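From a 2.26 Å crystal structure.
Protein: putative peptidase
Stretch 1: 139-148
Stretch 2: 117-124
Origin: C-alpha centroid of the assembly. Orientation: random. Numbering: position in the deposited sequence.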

# COMPACT_ATOMS: atom_id res chain seq x y z
N TYR A 139 -14.84 -17.09 -11.71
CA TYR A 139 -15.70 -16.51 -12.75
C TYR A 139 -15.00 -15.40 -13.54
O TYR A 139 -15.16 -15.34 -14.77
CB TYR A 139 -17.02 -16.01 -12.16
CG TYR A 139 -18.03 -17.12 -12.05
CD1 TYR A 139 -18.61 -17.68 -13.19
CD2 TYR A 139 -18.40 -17.65 -10.81
CE1 TYR A 139 -19.50 -18.75 -13.11
CE2 TYR A 139 -19.31 -18.70 -10.72
CZ TYR A 139 -19.86 -19.25 -11.87
OH TYR A 139 -20.77 -20.26 -11.80
N MSE A 140 -14.21 -14.56 -12.85
CA MSE A 140 -13.46 -13.48 -13.48
C MSE A 140 -12.41 -14.09 -14.41
O MSE A 140 -12.32 -13.69 -15.57
CB MSE A 140 -12.87 -12.53 -12.40
CG MSE A 140 -11.97 -11.41 -12.94
SE MSE A 140 -10.12 -12.04 -13.16
CE MSE A 140 -9.65 -12.28 -11.21
N PHE A 141 -11.67 -15.09 -13.94
CA PHE A 141 -10.65 -15.77 -14.74
C PHE A 141 -11.28 -16.49 -15.93
O PHE A 141 -10.73 -16.39 -17.03
CB PHE A 141 -9.78 -16.75 -13.90
CG PHE A 141 -8.80 -16.09 -12.93
CD1 PHE A 141 -8.00 -15.02 -13.33
CD2 PHE A 141 -8.64 -16.58 -11.63
CE1 PHE A 141 -7.09 -14.43 -12.44
CE2 PHE A 141 -7.74 -15.98 -10.75
CZ PHE A 141 -6.97 -14.90 -11.15
N ALA A 142 -12.45 -17.13 -15.76
CA ALA A 142 -13.13 -17.83 -16.88
C ALA A 142 -13.60 -16.81 -17.96
O ALA A 142 -13.49 -17.09 -19.16
CB ALA A 142 -14.31 -18.65 -16.39
N HIS A 143 -14.03 -15.60 -17.54
CA HIS A 143 -14.40 -14.55 -18.49
C HIS A 143 -13.19 -14.12 -19.34
O HIS A 143 -13.36 -13.66 -20.48
CB HIS A 143 -15.00 -13.36 -17.73
CG HIS A 143 -15.54 -12.27 -18.61
ND1 HIS A 143 -16.59 -12.51 -19.49
CD2 HIS A 143 -15.16 -10.98 -18.74
CE1 HIS A 143 -16.80 -11.37 -20.13
NE2 HIS A 143 -15.96 -10.42 -19.70
N PHE A 144 -11.97 -14.32 -18.81
CA PHE A 144 -10.69 -13.93 -19.43
C PHE A 144 -9.90 -15.13 -19.99
O PHE A 144 -8.73 -14.97 -20.35
CB PHE A 144 -9.85 -13.18 -18.39
CG PHE A 144 -10.42 -11.87 -17.86
CD1 PHE A 144 -11.32 -11.13 -18.61
CD2 PHE A 144 -10.01 -11.37 -16.63
CE1 PHE A 144 -11.81 -9.91 -18.13
CE2 PHE A 144 -10.49 -10.14 -16.17
CZ PHE A 144 -11.37 -9.41 -16.93
N LYS A 145 -10.55 -16.30 -20.14
CA LYS A 145 -9.96 -17.56 -20.63
C LYS A 145 -9.21 -17.38 -21.98
O LYS A 145 -8.10 -17.87 -22.12
CB LYS A 145 -11.04 -18.66 -20.74
CG LYS A 145 -10.60 -20.00 -21.34
CD LYS A 145 -9.53 -20.74 -20.50
CE LYS A 145 -8.88 -21.91 -21.23
NZ LYS A 145 -7.86 -21.47 -22.22
N GLU A 146 -9.78 -16.62 -22.90
CA GLU A 146 -9.23 -16.40 -24.24
C GLU A 146 -8.26 -15.20 -24.32
O GLU A 146 -7.66 -14.98 -25.38
CB GLU A 146 -10.36 -16.18 -25.26
CG GLU A 146 -11.33 -17.33 -25.42
CD GLU A 146 -10.69 -18.69 -25.63
OE1 GLU A 146 -9.75 -18.83 -26.45
OE2 GLU A 146 -11.11 -19.62 -24.91
N CYS A 147 -8.14 -14.42 -23.24
CA CYS A 147 -7.26 -13.25 -23.16
C CYS A 147 -5.77 -13.67 -23.09
O CYS A 147 -5.42 -14.69 -22.49
CB CYS A 147 -7.65 -12.37 -21.98
SG CYS A 147 -9.37 -11.78 -22.03
N LYS A 148 -4.93 -12.86 -23.71
CA LYS A 148 -3.45 -12.91 -23.81
C LYS A 148 -2.80 -12.55 -22.45
O LYS A 148 -1.74 -13.06 -22.11
CB LYS A 148 -3.02 -11.85 -24.85
CG LYS A 148 -2.05 -12.28 -25.90
CD LYS A 148 -1.81 -11.17 -26.88
CE LYS A 148 -0.45 -11.27 -27.54
NZ LYS A 148 0.67 -10.87 -26.64
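Stretch 2 117-124: DDQIGYVY

Stretch 2 lies against the end of a helix and the turn that follows it, in a small, largely apolar contact built around the ring of Phe 144 and fastened by a single backbone hydrogen bond between Lys 148 and Gln 119. The two segments belong to the same chain and together bury 376 Å², summed over both sides.

In stretch 1 the helix enters from earlier in the chain and carries Met 140, after which the backbone passes into a type I beta turn from Phe 144 to Cys 147. Within that turn N of Cys 147 is hydrogen-bonded to O of Phe 144 at 3.0 Å. Stretch 2 begins as a loop. From Ile 120 onward it is an extended strand, with phi between -87° and -125° and psi near 130°, and it continues beyond Tyr 124.

The two segments run in opposite senses: Met 140 is paired with Val 123, Phe 144 with Gly 121, and Cys 147 with Gln 119. The backbones also converge along this path. The CA atoms of Met 140 and Val 123 are 8.6 Å apart, those of Phe 144 and Gly 121 are 5.5 Å apart, and those of Cys 147 and Gln 119 are 4.3 Å apart. Side chains therefore fill the gap at the helical end, whereas main chain meets main chain at the other.

The alternation of the strand decides which residues face stretch 1. Val 123 points toward it, while Ile 120 and Tyr 122 point away and contribute little more than backbone. Gly 121 lies at the centre of the contact. Its CA sits over one face of the Phe 144 ring, 3.4 Å from the centroid and 8° off the ring normal, in a CH-pi contact. The absence of a side chain makes this approach possible: an ideal CB on Gly 121 would fall 2.6 Å from CD2 of Phe 144, a clash. The same ring brings its CZ to 3.5 Å from the backbone N of Tyr 122. Near the ring plane, at the edge, CE2 of Phe 144 packs against CG2 of Val 123 at 3.6 Å. That methyl also meets the selenium of the selenomethionine Met 140, with SE and CG2 separated by 3.7 Å, so Val 123 is shared between helix and turn.

Beyond the ring, Cys 147 fits closely against the loop that leads into the strand and its first residues. Its SG lies 3.8 Å from N of Gly 121 and 3.4 Å from the carbonyl O of Asp 118, and its CA is 3.2 Å from O of Gln 119. This last carbonyl accepts the hydrogen bond from the next amide, with N of Lys 148 2.7 Å from O of Gln 119 and an angle of 145° at the hydrogen. Both partners are backbone atoms. The side chain of Gln 119 points away, and that of Lys 148 starts toward stretch 2 but its end leads away.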

# COMPACT_ATOMS: atom_id res chain seq x y z
N ASP A 117 -10.16 -5.56 -28.15
CA ASP A 117 -10.79 -6.61 -28.97
C ASP A 117 -10.76 -7.98 -28.23
O ASP A 117 -10.43 -9.02 -28.81
CB ASP A 117 -10.16 -6.70 -30.39
CG ASP A 117 -10.98 -7.44 -31.45
OD1 ASP A 117 -12.22 -7.54 -31.30
OD2 ASP A 117 -10.38 -7.90 -32.45
N ASP A 118 -11.11 -7.93 -26.93
CA ASP A 118 -11.23 -9.06 -26.00
C ASP A 118 -9.91 -9.83 -25.76
O ASP A 118 -9.95 -10.96 -25.26
CB ASP A 118 -12.33 -10.03 -26.50
CG ASP A 118 -13.70 -9.37 -26.60
OD1 ASP A 118 -14.19 -8.85 -25.56
OD2 ASP A 118 -14.27 -9.34 -27.71
N GLN A 119 -8.75 -9.21 -26.05
CA GLN A 119 -7.43 -9.84 -25.85
C GLN A 119 -6.89 -9.63 -24.46
O GLN A 119 -6.01 -10.39 -24.04
CB GLN A 119 -6.38 -9.29 -26.85
CG GLN A 119 -6.67 -9.59 -28.33
CD GLN A 119 -5.71 -8.87 -29.27
OE1 GLN A 119 -4.76 -9.45 -29.82
NE2 GLN A 119 -5.91 -7.57 -29.43
N ILE A 120 -7.39 -8.57 -23.76
CA ILE A 120 -6.86 -8.21 -22.44
C ILE A 120 -7.97 -8.14 -21.39
O ILE A 120 -8.99 -7.48 -21.60
CB ILE A 120 -6.11 -6.84 -22.57
CG1 ILE A 120 -4.75 -7.08 -23.32
CG2 ILE A 120 -5.88 -6.15 -21.19
CD1 ILE A 120 -4.08 -5.88 -23.76
N GLY A 121 -7.76 -8.84 -20.29
CA GLY A 121 -8.64 -8.81 -19.13
C GLY A 121 -8.26 -7.66 -18.21
O GLY A 121 -7.09 -7.50 -17.86
N TYR A 122 -9.20 -6.79 -17.87
CA TYR A 122 -8.91 -5.66 -16.96
C TYR A 122 -9.72 -5.83 -15.66
O TYR A 122 -10.92 -6.06 -15.70
CB TYR A 122 -9.16 -4.30 -17.64
CG TYR A 122 -9.06 -3.11 -16.68
CD1 TYR A 122 -7.83 -2.55 -16.34
CD2 TYR A 122 -10.21 -2.59 -16.08
CE1 TYR A 122 -7.74 -1.50 -15.44
CE2 TYR A 122 -10.12 -1.55 -15.14
CZ TYR A 122 -8.89 -1.00 -14.84
OH TYR A 122 -8.82 0.04 -13.94
N VAL A 123 -9.03 -5.76 -14.52
CA VAL A 123 -9.67 -5.82 -13.20
C VAL A 123 -9.31 -4.55 -12.43
O VAL A 123 -8.14 -4.17 -12.35
CB VAL A 123 -9.30 -7.10 -12.36
CG1 VAL A 123 -10.06 -7.15 -11.03
CG2 VAL A 123 -9.52 -8.40 -13.14
N TYR A 124 -10.31 -3.90 -11.84
CA TYR A 124 -10.08 -2.83 -10.88
C TYR A 124 -10.51 -3.34 -9.50
O TYR A 124 -11.65 -3.79 -9.32
CB TYR A 124 -10.76 -1.50 -11.22
CG TYR A 124 -10.39 -0.44 -10.19
CD1 TYR A 124 -9.06 -0.03 -10.04
CD2 TYR A 124 -11.34 0.08 -9.32
CE1 TYR A 124 -8.70 0.90 -9.06
CE2 TYR A 124 -10.99 1.04 -8.36
CZ TYR A 124 -9.66 1.42 -8.21
OH TYR A 124 -9.27 2.30 -7.24